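Local structure of proto-oncogene vav (Homo sapiens, 6NEW) at residues A[373-376]-A[377-380]; A[390-393]-A[394-397]. The protein acts as a guanine nucleotide exchange factor, probably switching on Rho-family GTPases such as Rac. One frame throughout, in Å; residues are numbered along the deposited sequence.

Overall arrangement
Both contacts are CxxC turns of the zinc-binding C1 domain, each giving two cysteines to a separate zinc site of three cysteines and one histidine, and their centres lie about 13 Å apart. Contact 1 is a surface turn in the long loop between strands 364-367 and 389-392. Contact 2 is partly buried and starts on strand 389-392 itself, turning toward strand 398-399. Sulfur accepts backbone N-H groups in each. Beyond that shared sulfur chemistry, contact 1 adds a glutamine and a water, whereas contact 2 carries a pair of arginines side by side and a histidine-arginine contact. The two meet where Lys376 CG packs on Ala397 CB, 3.8 Å away.

Contact 1: A[373-376]-A[377-380]; sequences TSCK and ACQM. With ZN (zinc ion), chain B.
A zinc knuckle of the C1 domain is formed here by Cys375 and Cys378, whose sulfurs hold one zinc ion together with His400 and Cys403. Cys375 SG lies 2.2 Å from the metal and also accepts two backbone N-H groups, from Ala377 N at 3.4 Å and, almost straight at 171°, from Cys378 N at 3.6 Å. Its SG is turned opposite the residue's own N (chi1 173°), which swings the sulfur beneath the turn where those amides converge. Cys378 SG has an amide of its own, Met380 N, at 3.5 Å. Such N-H groups probably spread some of the thiolate charge. The backbone closes the turn twice: Cys375 N gives a nearly linear bond to Met380 O (2.8 Å), and Gln379 N a more bent one to Cys375 O (2.9 Å). On the outer side the folded Gln379 chain brings its amide back over the turn; OE1 accepts a hydrogen bond from a water 2.7 Å away, while NE2 reaches Lys376 O only weakly. The knuckle sits in the loop between strands 364-367 and 389-392, with Cys375 against Ala399 of strand 398-399 and Ser374 O accepting a hydrogen bond from Ser398 OG.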
loop_
_atom_site.group_PDB
_atom_site.type_symbol
_atom_site.label_atom_id
_atom_site.label_comp_id
_atom_site.label_asym_id
_atom_site.label_seq_id
_atom_site.Cartn_x
_atom_site.Cartn_y
_atom_site.Cartn_z
ATOM N N THR A 373 -5.677 2.690 -12.415
ATOM C CA THR A 373 -4.881 2.380 -13.596
ATOM C C THR A 373 -4.425 0.914 -13.579
ATOM O O THR A 373 -4.081 0.377 -12.530
ATOM C CB THR A 373 -3.700 3.385 -13.666
ATOM O OG1 THR A 373 -4.225 4.712 -13.730
ATOM C CG2 THR A 373 -2.820 3.184 -14.861
ATOM N N SER A 374 -4.411 0.282 -14.754
ATOM C CA SER A 374 -3.931 -1.085 -14.907
ATOM C C SER A 374 -2.658 -1.086 -15.765
ATOM O O SER A 374 -2.429 -0.167 -16.569
ATOM C CB SER A 374 -5.012 -1.979 -15.507
ATOM O OG SER A 374 -5.450 -1.472 -16.759
ATOM N N CYS A 375 -1.814 -2.103 -15.544
ATOM C CA CYS A 375 -0.548 -2.293 -16.237
ATOM C C CYS A 375 -0.789 -2.707 -17.690
ATOM O O CYS A 375 -1.558 -3.632 -17.925
ATOM C CB CYS A 375 0.291 -3.324 -15.495
ATOM S SG CYS A 375 1.795 -3.796 -16.366
ATOM N N LYS A 376 -0.138 -2.044 -18.658
ATOM C CA LYS A 376 -0.291 -2.351 -20.090
ATOM C C LYS A 376 0.285 -3.710 -20.487
ATOM O O LYS A 376 0.001 -4.175 -21.594
ATOM C CB LYS A 376 0.285 -1.244 -20.974
ATOM C CG LYS A 376 -0.487 0.062 -20.881
ATOM C CD LYS A 376 -1.472 0.168 -22.015
ATOM C CE LYS A 376 -2.723 0.838 -21.521
ATOM N NZ LYS A 376 -2.532 2.297 -21.364
ATOM N N ALA A 377 1.064 -4.357 -19.589
ATOM C CA ALA A 377 1.635 -5.663 -19.842
ATOM C C ALA A 377 0.843 -6.824 -19.222
ATOM O O ALA A 377 0.441 -7.725 -19.956
ATOM C CB ALA A 377 3.074 -5.705 -19.385
ATOM N N CYS A 378 0.628 -6.815 -17.892
ATOM C CA CYS A 378 -0.050 -7.892 -17.171
ATOM C C CYS A 378 -1.554 -7.669 -16.966
ATOM O O CYS A 378 -2.256 -8.618 -16.606
ATOM C CB CYS A 378 0.652 -8.171 -15.846
ATOM S SG CYS A 378 0.481 -6.834 -14.646
ATOM N N GLN A 379 -2.055 -6.430 -17.193
ATOM C CA GLN A 379 -3.471 -6.036 -17.044
ATOM C C GLN A 379 -3.919 -5.989 -15.577
ATOM O O GLN A 379 -5.100 -5.731 -15.308
ATOM C CB GLN A 379 -4.442 -6.883 -17.909
ATOM C CG GLN A 379 -3.951 -7.281 -19.324
ATOM C CD GLN A 379 -3.605 -6.131 -20.238
ATOM O OE1 GLN A 379 -4.302 -5.108 -20.298
ATOM N NE2 GLN A 379 -2.525 -6.288 -20.993
ATOM N N MET A 380 -2.981 -6.189 -14.623
ATOM C CA MET A 380 -3.275 -6.067 -13.198
ATOM C C MET A 380 -3.118 -4.601 -12.794
ATOM O O MET A 380 -2.417 -3.833 -13.455
ATOM C CB MET A 380 -2.398 -6.983 -12.327
ATOM C CG MET A 380 -2.597 -8.481 -12.581
ATOM S SD MET A 380 -4.327 -9.040 -12.559
ATOM C CE MET A 380 -4.259 -10.279 -13.855
HETATM ZN ZN ZN B . 2.265 -5.311 -14.773
HETATM O O HOH W 1 -4.188 -2.429 -19.852
#

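Contact 2: A[390-393]-A[394-397]; sequences YRCH and RCRA. With ZN (zinc ion), chain C.
This is a local turn at the end of strand 389-392, the second zinc knuckle of the C1 domain, in which Cys392 and Cys395 share a zinc ion with His362 and Cys410. Cys392 SG binds the metal at 2.2 Å and takes a long, weak bond from Cys395 N; Ala397 N donates a hydrogen bond to Cys395 SG, 3.4 Å away. The strand pairs with the returning chain through Cys392 N and Ala397 O, 2.9 Å apart and close to straight (166°), with the donor in the carbonyl plane. Next to that bond, Arg391 lays its CG 3.6 Å from Ala397 O and runs on alongside Arg396, the two pointing the same way. Their NH1 atoms come within 3.7 Å, Arg396 NH1 at the edge of the Arg391 guanidinium, with the planes 64° apart. Shortening Arg391 to an alanine removes the CG methylene that touches Ala397 O, and the guanidinium beyond it, and would probably leave the Ala397 carbonyl without this aliphatic cover and the Arg396 head freer to turn. At the tip of the turn, His393 CG sits between the backbone N and the carbonyl carbon (chi1 79°), which folds the ring back until one face lies over Arg394 N. Arg394 CG makes a CH-pi contact with that ring, 4.2 Å from its centroid, while NH1 bonds to Gly361 O. Arg391 and Arg396 carry their charges away from the zinc, so their likely mild repulsion, tempered by solvent around the exposed Arg396, is separate from the thiolates, which are probably stabilised by the metal and backbone N-H groups.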
loop_
_atom_site.group_PDB
_atom_site.type_symbol
_atom_site.label_atom_id
_atom_site.label_comp_id
_atom_site.label_asym_id
_atom_site.label_seq_id
_atom_site.Cartn_x
_atom_site.Cartn_y
_atom_site.Cartn_z
ATOM N N TYR A 390 5.124 3.241 -13.393
ATOM C CA TYR A 390 5.772 3.994 -14.454
ATOM C C TYR A 390 4.871 4.417 -15.574
ATOM O O TYR A 390 3.883 3.758 -15.907
ATOM C CB TYR A 390 6.959 3.184 -15.001
ATOM C CG TYR A 390 8.041 2.981 -13.958
ATOM C CD1 TYR A 390 7.888 2.041 -12.941
ATOM C CD2 TYR A 390 9.169 3.792 -13.929
ATOM C CE1 TYR A 390 8.811 1.936 -11.909
ATOM C CE2 TYR A 390 10.110 3.685 -12.907
ATOM C CZ TYR A 390 9.941 2.734 -11.915
ATOM O OH TYR A 390 10.857 2.579 -10.914
ATOM N N ARG A 391 5.202 5.551 -16.149
ATOM C CA ARG A 391 4.473 6.005 -17.307
ATOM C C ARG A 391 5.451 6.384 -18.387
ATOM O O ARG A 391 6.486 7.006 -18.113
ATOM C CB ARG A 391 3.509 7.149 -16.981
ATOM C CG ARG A 391 2.393 7.312 -18.006
ATOM C CD ARG A 391 1.825 8.711 -17.961
ATOM N NE ARG A 391 2.874 9.715 -18.204
ATOM C CZ ARG A 391 2.631 11.002 -18.418
ATOM N NH1 ARG A 391 1.398 11.472 -18.440
ATOM N NH2 ARG A 391 3.656 11.833 -18.627
ATOM N N CYS A 392 5.143 5.974 -19.618
ATOM C CA CYS A 392 5.940 6.363 -20.778
ATOM C C CYS A 392 5.345 7.707 -21.170
ATOM O O CYS A 392 4.150 7.769 -21.452
ATOM C CB CYS A 392 5.831 5.342 -21.903
ATOM S SG CYS A 392 6.630 5.873 -23.442
ATOM N N HIS A 393 6.127 8.794 -21.113
ATOM C CA HIS A 393 5.567 10.121 -21.414
ATOM C C HIS A 393 5.144 10.275 -22.907
ATOM O O HIS A 393 4.235 11.054 -23.193
ATOM C CB HIS A 393 6.510 11.250 -20.941
ATOM C CG HIS A 393 7.662 11.508 -21.863
ATOM N ND1 HIS A 393 8.594 10.525 -22.145
ATOM C CD2 HIS A 393 7.982 12.630 -22.550
ATOM C CE1 HIS A 393 9.447 11.074 -22.995
ATOM N NE2 HIS A 393 9.122 12.342 -23.264
ATOM N N ARG A 394 5.751 9.479 -23.821
ATOM C CA ARG A 394 5.453 9.465 -25.254
ATOM C C ARG A 394 4.107 8.834 -25.611
ATOM O O ARG A 394 3.309 9.474 -26.305
ATOM C CB ARG A 394 6.541 8.727 -26.034
ATOM C CG ARG A 394 7.850 9.437 -26.085
ATOM C CD ARG A 394 8.937 8.413 -26.219
ATOM N NE ARG A 394 10.240 9.016 -25.973
ATOM C CZ ARG A 394 11.390 8.373 -26.121
ATOM N NH1 ARG A 394 11.403 7.099 -26.491
ATOM N NH2 ARG A 394 12.538 9.002 -25.901
ATOM N N CYS A 395 3.872 7.574 -25.198
ATOM C CA CYS A 395 2.635 6.861 -25.549
ATOM C C CYS A 395 1.605 6.844 -24.439
ATOM O O CYS A 395 0.479 6.393 -24.666
ATOM C CB CYS A 395 2.958 5.450 -26.027
ATOM S SG CYS A 395 3.447 4.320 -24.701
ATOM N N ARG A 396 2.012 7.265 -23.223
ATOM C CA ARG A 396 1.203 7.328 -21.998
ATOM C C ARG A 396 0.835 5.929 -21.474
ATOM O O ARG A 396 -0.053 5.810 -20.630
ATOM C CB ARG A 396 -0.020 8.274 -22.153
ATOM C CG ARG A 396 0.403 9.691 -22.580
ATOM C CD ARG A 396 -0.757 10.616 -22.801
ATOM N NE ARG A 396 -0.949 11.474 -21.625
ATOM C CZ ARG A 396 -1.924 11.296 -20.731
ATOM N NH1 ARG A 396 -2.012 12.112 -19.678
ATOM N NH2 ARG A 396 -2.801 10.316 -20.875
ATOM N N ALA A 397 1.584 4.885 -21.906
ATOM C CA ALA A 397 1.392 3.543 -21.363
ATOM C C ALA A 397 1.868 3.524 -19.897
ATOM O O ALA A 397 2.920 4.079 -19.563
ATOM C CB ALA A 397 2.155 2.507 -22.162
HETATM ZN ZN ZN C . 5.749 4.485 -24.974
#